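Local coordinates for protein ORF 37 (Human herpesvirus 8 type M, PDB 3FHD) that cleaves single- and double-stranded DNA as a metal-dependent endo- and exonuclease, processing branched viral DNA intermediates so that unit-length genomes can be packaged, at residues H171-Q176 with A479-R484; Y395-L400 with H472-Q477. One frame throughout, in Å; residues are numbered along the deposited sequence.

Contact 1 (H171-Q176 with A479-R484)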
ATOM      1  N   HIS A 171       2.222  -7.743  -7.705  1.00 15.28           N
ATOM      2  CA  HIS A 171       2.265  -8.117  -9.108  1.00 15.57           C
ATOM      3  C   HIS A 171       3.566  -8.880  -9.459  1.00 14.41           C
ATOM      4  O   HIS A 171       3.498  -9.942 -10.097  1.00 14.27           O
ATOM      5  CB  HIS A 171       2.071  -6.895 -10.020  1.00 15.79           C
ATOM      6  CG  HIS A 171       2.138  -7.228 -11.486  1.00 17.87           C
ATOM      7  ND1 HIS A 171       3.244  -6.960 -12.260  1.00 19.78           N
ATOM      8  CD2 HIS A 171       1.240  -7.823 -12.303  1.00 18.52           C
ATOM      9  CE1 HIS A 171       3.027  -7.384 -13.497  1.00 19.18           C
ATOM     10  NE2 HIS A 171       1.818  -7.911 -13.548  1.00 20.77           N
ATOM     11  N   TRP A 172       4.713  -8.362  -9.008  1.00 13.97           N
ATOM     12  CA  TRP A 172       6.041  -8.981  -9.239  1.00 14.87           C
ATOM     13  C   TRP A 172       6.050 -10.424  -8.660  1.00 14.82           C
ATOM     14  O   TRP A 172       6.493 -11.378  -9.340  1.00 13.88           O
ATOM     15  CB  TRP A 172       7.161  -8.088  -8.666  1.00 13.98           C
ATOM     16  CG  TRP A 172       8.456  -8.792  -8.500  1.00 15.84           C
ATOM     17  CD1 TRP A 172       9.427  -8.985  -9.455  1.00 13.36           C
ATOM     18  CD2 TRP A 172       8.905  -9.447  -7.318  1.00 14.78           C
ATOM     19  NE1 TRP A 172      10.458  -9.752  -8.929  1.00 15.47           N
ATOM     20  CE2 TRP A 172      10.163 -10.027  -7.613  1.00 15.71           C
ATOM     21  CE3 TRP A 172       8.351  -9.617  -6.024  1.00 18.49           C
ATOM     22  CZ2 TRP A 172      10.889 -10.736  -6.662  1.00 15.08           C
ATOM     23  CZ3 TRP A 172       9.085 -10.308  -5.071  1.00 16.73           C
ATOM     24  CH2 TRP A 172      10.333 -10.889  -5.417  1.00 13.37           C
ATOM     25  N   ALA A 173       5.516 -10.587  -7.439  1.00 13.93           N
ATOM     26  CA  ALA A 173       5.539 -11.900  -6.731  1.00 14.33           C
ATOM     27  C   ALA A 173       4.660 -12.941  -7.445  1.00 15.04           C
ATOM     28  O   ALA A 173       4.896 -14.149  -7.350  1.00 14.30           O
ATOM     29  CB  ALA A 173       5.129 -11.747  -5.236  1.00 15.37           C
ATOM     30  N   VAL A 174       3.634 -12.474  -8.157  1.00 15.60           N
ATOM     31  CA  VAL A 174       2.765 -13.402  -8.886  1.00 17.48           C
ATOM     32  C   VAL A 174       3.251 -13.631 -10.335  1.00 17.20           C
ATOM     33  O   VAL A 174       3.318 -14.772 -10.813  1.00 18.12           O
ATOM     34  CB  VAL A 174       1.289 -12.915  -8.893  1.00 15.88           C
ATOM     35  CG1 VAL A 174       0.461 -13.778  -9.882  1.00 20.32           C
ATOM     36  CG2 VAL A 174       0.682 -13.021  -7.504  1.00 17.54           C
ATOM     37  N   LYS A 175       3.562 -12.545 -11.043  1.00 17.14           N
ATOM     38  CA  LYS A 175       3.683 -12.606 -12.499  1.00 18.45           C
ATOM     39  C   LYS A 175       5.122 -12.572 -12.976  1.00 17.75           C
ATOM     40  O   LYS A 175       5.398 -12.813 -14.146  1.00 17.47           O
ATOM     41  CB  LYS A 175       2.930 -11.446 -13.172  1.00 19.09           C
ATOM     42  CG  LYS A 175       1.385 -11.549 -13.164  1.00 20.73           C
ATOM     43  CD  LYS A 175       0.893 -12.952 -13.552  1.00 25.43           C
ATOM     44  CE  LYS A 175      -0.348 -12.934 -14.425  1.00 31.22           C
ATOM     45  NZ  LYS A 175      -1.248 -14.104 -14.116  1.00 33.26           N
ATOM     46  N   GLN A 176       6.041 -12.207 -12.093  1.00 17.91           N
ATOM     47  CA  GLN A 176       7.388 -11.932 -12.562  1.00 18.15           C
ATOM     48  C   GLN A 176       8.438 -12.799 -11.867  1.00 17.50           C
ATOM     49  O   GLN A 176       9.102 -13.607 -12.538  1.00 15.56           O
ATOM     50  CB  GLN A 176       7.699 -10.421 -12.462  1.00 18.56           C
ATOM     51  CG  GLN A 176       6.894  -9.521 -13.395  1.00 19.78           C
ATOM     52  CD  GLN A 176       7.242  -8.033 -13.225  1.00 21.11           C
ATOM     53  OE1 GLN A 176       7.492  -7.567 -12.125  1.00 23.54           O
ATOM     54  NE2 GLN A 176       7.302  -7.303 -14.340  1.00 27.41           N
ATOM     55  N   ALA A 479       2.064 -16.921  -2.243  1.00 12.79           N
ATOM     56  CA  ALA A 479       2.516 -17.598  -1.017  1.00 12.17           C
ATOM     57  C   ALA A 479       3.480 -18.749  -1.331  1.00 12.69           C
ATOM     58  O   ALA A 479       4.435 -18.979  -0.580  1.00 12.06           O
ATOM     59  CB  ALA A 479       1.351 -18.111  -0.206  1.00 12.99           C
ATOM     60  N   ASN A 480       3.208 -19.484  -2.408  1.00 12.62           N
ATOM     61  CA  ASN A 480       4.115 -20.531  -2.890  1.00 13.75           C
ATOM     62  C   ASN A 480       5.491 -19.950  -3.238  1.00 13.04           C
ATOM     63  O   ASN A 480       6.503 -20.525  -2.870  1.00 12.54           O
ATOM     64  CB  ASN A 480       3.511 -21.273  -4.090  1.00 14.28           C
ATOM     65  CG  ASN A 480       2.642 -22.450  -3.667  1.00 18.49           C
ATOM     66  OD1 ASN A 480       2.472 -22.727  -2.469  1.00 21.58           O
ATOM     67  ND2 ASN A 480       2.115 -23.169  -4.649  1.00 23.64           N
ATOM     68  N   PHE A 481       5.513 -18.801  -3.924  1.00 12.06           N
ATOM     69  CA  PHE A 481       6.765 -18.142  -4.288  1.00 11.51           C
ATOM     70  C   PHE A 481       7.491 -17.658  -3.007  1.00 10.89           C
ATOM     71  O   PHE A 481       8.689 -17.825  -2.913  1.00 11.34           O
ATOM     72  CB  PHE A 481       6.524 -16.994  -5.286  1.00 11.80           C
ATOM     73  CG  PHE A 481       7.740 -16.122  -5.559  1.00 12.80           C
ATOM     74  CD1 PHE A 481       8.904 -16.652  -6.121  1.00 13.07           C
ATOM     75  CD2 PHE A 481       7.682 -14.763  -5.287  1.00 14.08           C
ATOM     76  CE1 PHE A 481      10.040 -15.821  -6.375  1.00 13.67           C
ATOM     77  CE2 PHE A 481       8.754 -13.930  -5.522  1.00 12.45           C
ATOM     78  CZ  PHE A 481       9.961 -14.458  -6.087  1.00  9.76           C
ATOM     79  N   TRP A 482       6.764 -17.089  -2.038  1.00 10.84           N
ATOM     80  CA  TRP A 482       7.359 -16.767  -0.721  1.00 10.53           C
ATOM     81  C   TRP A 482       8.050 -17.996  -0.064  1.00 11.53           C
ATOM     82  O   TRP A 482       9.191 -17.910   0.413  1.00 12.17           O
ATOM     83  CB  TRP A 482       6.324 -16.148   0.231  1.00 10.31           C
ATOM     84  CG  TRP A 482       6.969 -15.497   1.431  1.00 11.11           C
ATOM     85  CD1 TRP A 482       7.278 -14.173   1.567  1.00 11.91           C
ATOM     86  CD2 TRP A 482       7.437 -16.144   2.626  1.00 10.04           C
ATOM     87  NE1 TRP A 482       7.876 -13.945   2.792  1.00 11.27           N
ATOM     88  CE2 TRP A 482       7.960 -15.129   3.474  1.00 11.84           C
ATOM     89  CE3 TRP A 482       7.426 -17.469   3.080  1.00  9.02           C
ATOM     90  CZ2 TRP A 482       8.519 -15.407   4.720  1.00 10.43           C
ATOM     91  CZ3 TRP A 482       7.948 -17.749   4.344  1.00 10.22           C
ATOM     92  CH2 TRP A 482       8.493 -16.717   5.151  1.00 10.01           C
ATOM     93  N   SER A 483       7.366 -19.129  -0.067  1.00 11.30           N
ATOM     94  CA  SER A 483       7.871 -20.341   0.570  1.00 13.33           C
ATOM     95  C   SER A 483       9.113 -20.873  -0.129  1.00 12.97           C
ATOM     96  O   SER A 483      10.089 -21.240   0.520  1.00 12.63           O
ATOM     97  CB  SER A 483       6.766 -21.401   0.569  1.00 13.70           C
ATOM     98  OG  SER A 483       5.694 -20.861   1.309  1.00 18.50           O
ATOM     99  N   ARG A 484       9.090 -20.894  -1.458  1.00 13.46           N
ATOM    100  CA  ARG A 484      10.285 -21.282  -2.231  1.00 14.87           C
ATOM    101  C   ARG A 484      11.490 -20.365  -1.956  1.00 14.85           C
ATOM    102  O   ARG A 484      12.611 -20.855  -1.769  1.00 14.62           O
ATOM    103  CB  ARG A 484      10.001 -21.279  -3.733  1.00 15.69           C
ATOM    104  CG  ARG A 484       9.124 -22.406  -4.206  1.00 18.75           C
ATOM    105  CD  ARG A 484       9.202 -22.555  -5.739  1.00 23.27           C
ATOM    106  NE  ARG A 484       8.883 -21.340  -6.507  1.00 26.22           N
ATOM    107  CZ  ARG A 484       7.651 -20.862  -6.700  1.00 26.86           C
ATOM    108  NH1 ARG A 484       6.592 -21.472  -6.167  1.00 27.43           N
ATOM    109  NH2 ARG A 484       7.480 -19.771  -7.438  1.00 26.35           N
TER
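Phe481 projects from helix 468-489 into the angle between the indole and the backbone of Trp172-Ala173; its outer atoms CE2 and CZ meet the indole, while CD2, nearer the backbone, meets Ala173. The closest approach is Phe481 CE2 to Trp172 CH2, 3.4 Å, and Phe481 CZ follows at 3.7 Å from the same CH2. The two six-membered rings stand at 74° with centroids 5.2 Å apart, which defines an offset edge-to-face (T-shaped) pair, the edge of Phe481 being directed toward the indole face.

Lower on the phenyl ring the partner changes. Phe481 CD2 lies 3.5 Å from the carbonyl oxygen Ala173 O, which stands oblique to the ring, and 4.0 Å from Ala173 CB. Alanine's short side chain is consistent with the close spacing of the backbones, Ala173 CA and Phe481 CA being 6.8 Å apart.

Both aromatic groups reach the contact with CG anti to the backbone nitrogen (chi1 163° for Trp172 and 171° for Phe481), and the two side chains cross at about a right angle. In the second shell, the indole is anchored by a hydrogen bond from Trp172 NE1 to the carbonyl of Asn178, while Ala173 O accepts one from the side-chain amide of Gln177. Within helix 468-489, Phe481 CA lies 3.4 Å above the guanidinium plane of Arg484, offset toward its rim.

The contact ties short helix 170-175 to long helix 468-489, away from the magnesium site. No hydrogen bond crosses between the segments. Their attachment probably rests mainly on dispersion, with some electrostatic gain from an aromatic edge meeting a ring face, and the polar atoms Trp172 NE1 and Ala173 O are satisfied by residues that follow helix 170-175.

Contact 2 (Y395-L400 with H472-Q477); sequences YFYQVL and HRLLHQ. With SO4 (sulfate ion), chain B.
Leu474 of helix 468-489 reaches across to Tyr397 and Leu400 of helix 394-412, and its two methyls divide the work. CB leaves the backbone toward the other helix, although Leu474 CA is still 8.8 Å from Tyr397 CA. With CG anti to the carbonyl carbon (chi1 -63°), the branch point carries CD1 on toward helix 394-412, while CD2 turns alongside, toward the hydroxyl end of Tyr397. CD1 enters between the two opposing residues: Leu474 CD1 is 3.6 Å from Leu400 CD1 and 3.8 Å from Tyr397 CE1. The second methyl meets the tyrosine alone, Leu474 CD2 lying 4.0 Å from both Tyr397 CE1 and Tyr397 OH.

Leu400 points its CB at the opposing helix and touches with one methyl, whereas the CB of Tyr397 points to the side of the interface and the far part of its ring comes nearer. Each crosses Leu474 at about a right angle. Apart from the approach to Tyr397 OH the touching groups are apolar, and no hydrogen bond crosses.

On another side of helix 394-412, Gln398 OE1 accepts from Lys268, and Gln398 NE2 makes a weak hydrogen bond, 3.3 Å, to O2 of a sulfate. The ion, probably from the crystallisation liquor, is also held by Arg161, Ser167, Ser168 and Ser241.

Helix 348-355 adds Leu349 against Leu474, and helix 170-175 adds Val174; Phe466 packs on Leu400. Val399 places helix 394-412 against strand 423-432 of the central sheet, and the Tyr397 side chain is about 10 Å from that of magnesium ligand Glu266. Helix 394-412 thus lies between the nuclease sheet and helix 468-489.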
ATOM      1  N   TYR A 395      -1.045  -2.089 -10.753  1.00 19.85           N
ATOM      2  CA  TYR A 395      -1.887  -1.363  -9.782  1.00 19.99           C
ATOM      3  C   TYR A 395      -3.155  -2.137  -9.414  1.00 18.18           C
ATOM      4  O   TYR A 395      -3.667  -1.983  -8.303  1.00 18.23           O
ATOM      5  CB  TYR A 395      -2.266   0.052 -10.223  1.00 21.13           C
ATOM      6  CG  TYR A 395      -1.082   0.977 -10.437  1.00 24.47           C
ATOM      7  CD1 TYR A 395       0.186   0.654  -9.942  1.00 24.75           C
ATOM      8  CD2 TYR A 395      -1.233   2.182 -11.094  1.00 27.79           C
ATOM      9  CE1 TYR A 395       1.273   1.468 -10.144  1.00 26.17           C
ATOM     10  CE2 TYR A 395      -0.107   3.041 -11.296  1.00 28.20           C
ATOM     11  CZ  TYR A 395       1.118   2.658 -10.803  1.00 26.70           C
ATOM     12  OH  TYR A 395       2.234   3.456 -10.975  1.00 29.39           O
ATOM     13  N   PHE A 396      -3.644  -2.950 -10.336  1.00 17.50           N
ATOM     14  CA  PHE A 396      -4.750  -3.840 -10.046  1.00 16.38           C
ATOM     15  C   PHE A 396      -4.396  -4.845  -8.943  1.00 15.94           C
ATOM     16  O   PHE A 396      -5.150  -5.004  -7.977  1.00 15.40           O
ATOM     17  CB  PHE A 396      -5.283  -4.557 -11.304  1.00 16.98           C
ATOM     18  CG  PHE A 396      -6.389  -5.512 -10.995  1.00 15.92           C
ATOM     19  CD1 PHE A 396      -7.718  -5.044 -10.855  1.00 17.19           C
ATOM     20  CD2 PHE A 396      -6.133  -6.876 -10.815  1.00 14.92           C
ATOM     21  CE1 PHE A 396      -8.756  -5.936 -10.542  1.00 15.54           C
ATOM     22  CE2 PHE A 396      -7.193  -7.770 -10.517  1.00 18.40           C
ATOM     23  CZ  PHE A 396      -8.481  -7.292 -10.373  1.00 16.05           C
ATOM     24  N   TYR A 397      -3.229  -5.466  -9.079  1.00 15.86           N
ATOM     25  CA  TYR A 397      -2.668  -6.410  -8.117  1.00 16.32           C
ATOM     26  C   TYR A 397      -2.360  -5.729  -6.759  1.00 16.22           C
ATOM     27  O   TYR A 397      -2.507  -6.335  -5.720  1.00 14.36           O
ATOM     28  CB  TYR A 397      -1.344  -6.951  -8.680  1.00 17.00           C
ATOM     29  CG  TYR A 397      -1.568  -8.027  -9.697  1.00 19.01           C
ATOM     30  CD1 TYR A 397      -1.381  -9.372  -9.363  1.00 21.33           C
ATOM     31  CD2 TYR A 397      -2.025  -7.717 -10.985  1.00 20.01           C
ATOM     32  CE1 TYR A 397      -1.607 -10.396 -10.309  1.00 21.87           C
ATOM     33  CE2 TYR A 397      -2.283  -8.735 -11.932  1.00 21.74           C
ATOM     34  CZ  TYR A 397      -2.069 -10.072 -11.575  1.00 21.28           C
ATOM     35  OH  TYR A 397      -2.295 -11.096 -12.489  1.00 23.23           O
ATOM     36  N   GLN A 398      -1.856  -4.505  -6.805  1.00 16.21           N
ATOM     37  CA  GLN A 398      -1.617  -3.726  -5.573  1.00 16.96           C
ATOM     38  C   GLN A 398      -2.878  -3.529  -4.725  1.00 16.53           C
ATOM     39  O   GLN A 398      -2.855  -3.792  -3.527  1.00 15.32           O
ATOM     40  CB  GLN A 398      -0.968  -2.364  -5.914  1.00 16.50           C
ATOM     41  CG  GLN A 398      -0.802  -1.460  -4.689  1.00 17.82           C
ATOM     42  CD  GLN A 398       0.170  -0.318  -4.934  1.00 19.20           C
ATOM     43  OE1 GLN A 398       0.236   0.232  -6.048  1.00 19.89           O
ATOM     44  NE2 GLN A 398       0.952   0.024  -3.906  1.00 20.10           N
ATOM     45  N   VAL A 399      -3.974  -3.093  -5.348  1.00 17.10           N
ATOM     46  CA  VAL A 399      -5.218  -2.857  -4.618  1.00 17.40           C
ATOM     47  C   VAL A 399      -5.829  -4.206  -4.201  1.00 17.20           C
ATOM     48  O   VAL A 399      -6.502  -4.297  -3.169  1.00 17.76           O
ATOM     49  CB  VAL A 399      -6.213  -1.986  -5.446  1.00 18.41           C
ATOM     50  CG1 VAL A 399      -7.477  -1.691  -4.628  1.00 17.91           C
ATOM     51  CG2 VAL A 399      -5.554  -0.666  -5.863  1.00 19.27           C
ATOM     52  N   LEU A 400      -5.616  -5.237  -5.027  1.00 16.74           N
ATOM     53  CA  LEU A 400      -6.084  -6.597  -4.728  1.00 16.65           C
ATOM     54  C   LEU A 400      -5.504  -7.018  -3.379  1.00 16.42           C
ATOM     55  O   LEU A 400      -6.254  -7.488  -2.507  1.00 16.98           O
ATOM     56  CB  LEU A 400      -5.659  -7.593  -5.834  1.00 16.40           C
ATOM     57  CG  LEU A 400      -6.326  -8.976  -5.749  1.00 18.36           C
ATOM     58  CD1 LEU A 400      -6.468  -9.626  -7.138  1.00 20.94           C
ATOM     59  CD2 LEU A 400      -5.639  -9.891  -4.773  1.00 17.71           C
ATOM     60  N   HIS A 472      -8.198 -15.699  -4.479  1.00 15.90           N
ATOM     61  CA  HIS A 472      -7.697 -16.945  -3.897  1.00 16.90           C
ATOM     62  C   HIS A 472      -6.512 -17.529  -4.703  1.00 15.52           C
ATOM     63  O   HIS A 472      -5.505 -17.921  -4.124  1.00 14.20           O
ATOM     64  CB  HIS A 472      -8.837 -17.958  -3.721  1.00 17.61           C
ATOM     65  CG  HIS A 472      -8.391 -19.291  -3.191  1.00 23.87           C
ATOM     66  ND1 HIS A 472      -8.044 -20.346  -4.015  1.00 28.43           N
ATOM     67  CD2 HIS A 472      -8.250 -19.746  -1.921  1.00 28.53           C
ATOM     68  CE1 HIS A 472      -7.703 -21.386  -3.275  1.00 30.97           C
ATOM     69  NE2 HIS A 472      -7.812 -21.047  -2.002  1.00 30.34           N
ATOM     70  N   ARG A 473      -6.629 -17.558  -6.031  1.00 13.91           N
ATOM     71  CA  ARG A 473      -5.573 -18.160  -6.869  1.00 13.95           C
ATOM     72  C   ARG A 473      -4.259 -17.348  -6.813  1.00 12.83           C
ATOM     73  O   ARG A 473      -3.175 -17.906  -6.666  1.00 11.59           O
ATOM     74  CB  ARG A 473      -6.031 -18.315  -8.320  1.00 13.67           C
ATOM     75  CG  ARG A 473      -5.076 -19.253  -9.077  1.00 18.46           C
ATOM     76  CD  ARG A 473      -5.192 -19.176 -10.570  1.00 23.63           C
ATOM     77  NE  ARG A 473      -6.396 -19.825 -11.070  1.00 23.14           N
ATOM     78  CZ  ARG A 473      -6.749 -19.806 -12.352  1.00 26.30           C
ATOM     79  NH1 ARG A 473      -5.966 -19.183 -13.239  1.00 26.79           N
ATOM     80  NH2 ARG A 473      -7.871 -20.405 -12.745  1.00 25.77           N
ATOM     81  N   LEU A 474      -4.387 -16.037  -6.924  1.00 12.70           N
ATOM     82  CA  LEU A 474      -3.215 -15.137  -6.954  1.00 13.04           C
ATOM     83  C   LEU A 474      -2.476 -15.148  -5.611  1.00 12.79           C
ATOM     84  O   LEU A 474      -1.224 -15.210  -5.570  1.00 11.67           O
ATOM     85  CB  LEU A 474      -3.641 -13.715  -7.374  1.00 13.55           C
ATOM     86  CG  LEU A 474      -4.228 -13.605  -8.781  1.00 14.16           C
ATOM     87  CD1 LEU A 474      -4.740 -12.172  -9.046  1.00 13.99           C
ATOM     88  CD2 LEU A 474      -3.190 -13.990  -9.874  1.00 15.86           C
ATOM     89  N   LEU A 475      -3.225 -15.125  -4.502  1.00 12.42           N
ATOM     90  CA  LEU A 475      -2.583 -15.166  -3.152  1.00 11.83           C
ATOM     91  C   LEU A 475      -1.878 -16.516  -2.959  1.00 11.65           C
ATOM     92  O   LEU A 475      -0.768 -16.563  -2.420  1.00 11.39           O
ATOM     93  CB  LEU A 475      -3.602 -14.946  -2.020  1.00 12.78           C
ATOM     94  CG  LEU A 475      -4.252 -13.564  -1.865  1.00 15.27           C
ATOM     95  CD1 LEU A 475      -5.531 -13.648  -0.941  1.00 17.35           C
ATOM     96  CD2 LEU A 475      -3.227 -12.538  -1.341  1.00 16.99           C
ATOM     97  N   HIS A 476      -2.487 -17.607  -3.432  1.00 10.82           N
ATOM     98  CA  HIS A 476      -1.831 -18.918  -3.363  1.00 12.27           C
ATOM     99  C   HIS A 476      -0.477 -18.955  -4.147  1.00 12.77           C
ATOM    100  O   HIS A 476       0.515 -19.485  -3.660  1.00 12.66           O
ATOM    101  CB  HIS A 476      -2.770 -20.035  -3.856  1.00 13.56           C
ATOM    102  CG  HIS A 476      -2.096 -21.362  -3.978  1.00 15.59           C
ATOM    103  ND1 HIS A 476      -1.869 -22.175  -2.889  1.00 17.69           N
ATOM    104  CD2 HIS A 476      -1.555 -21.994  -5.044  1.00 16.99           C
ATOM    105  CE1 HIS A 476      -1.253 -23.275  -3.290  1.00 19.81           C
ATOM    106  NE2 HIS A 476      -1.054 -23.192  -4.594  1.00 18.57           N
ATOM    107  N   GLN A 477      -0.464 -18.430  -5.367  1.00 12.53           N
ATOM    108  CA  GLN A 477       0.773 -18.386  -6.185  1.00 13.19           C
ATOM    109  C   GLN A 477       1.854 -17.553  -5.494  1.00 12.66           C
ATOM    110  O   GLN A 477       3.041 -17.949  -5.429  1.00 11.76           O
ATOM    111  CB  GLN A 477       0.438 -17.820  -7.563  1.00 13.52           C
ATOM    112  CG  GLN A 477      -0.629 -18.721  -8.267  1.00 17.94           C
ATOM    113  CD  GLN A 477      -0.899 -18.345  -9.704  1.00 23.02           C
ATOM    114  OE1 GLN A 477      -0.312 -17.400 -10.243  1.00 25.11           O
ATOM    115  NE2 GLN A 477      -1.755 -19.130 -10.360  1.00 25.24           N
TER
HETATM  116  S   SO4 B 487       2.847  -0.941   0.115  1.00 24.06           S
HETATM  117  O1  SO4 B 487       3.901  -1.735  -0.498  1.00 20.40           O
HETATM  118  O2  SO4 B 487       2.350   0.027  -0.868  1.00 23.18           O
HETATM  119  O3  SO4 B 487       1.803  -1.875   0.481  1.00 19.67           O
HETATM  120  O4  SO4 B 487       3.330  -0.348   1.335  1.00 26.72           O

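How the contacts relate
Helix 468-489 serves both contacts: 472-477 meets helix 394-412 and also touches Val174, whereas 479-484 packs on helix 170-175 through Phe481. Both interfaces are largely buried, but contact 2 is nearer the chain centre (about 13 against 17 Å, between centres) and all three of its touching residues are buried, while Phe481 in contact 1 is partly exposed. Their chemistry differs too: aromatic, with a backbone carbonyl at its margin, in contact 1; mainly aliphatic, with one tyrosine ring, in contact 2. With centres about 10 Å apart, they join directly: His171 stacks edge-to-face with Tyr397, and Val174 CG2 lies 3.5 Å from Leu474 O, packing the three helices together.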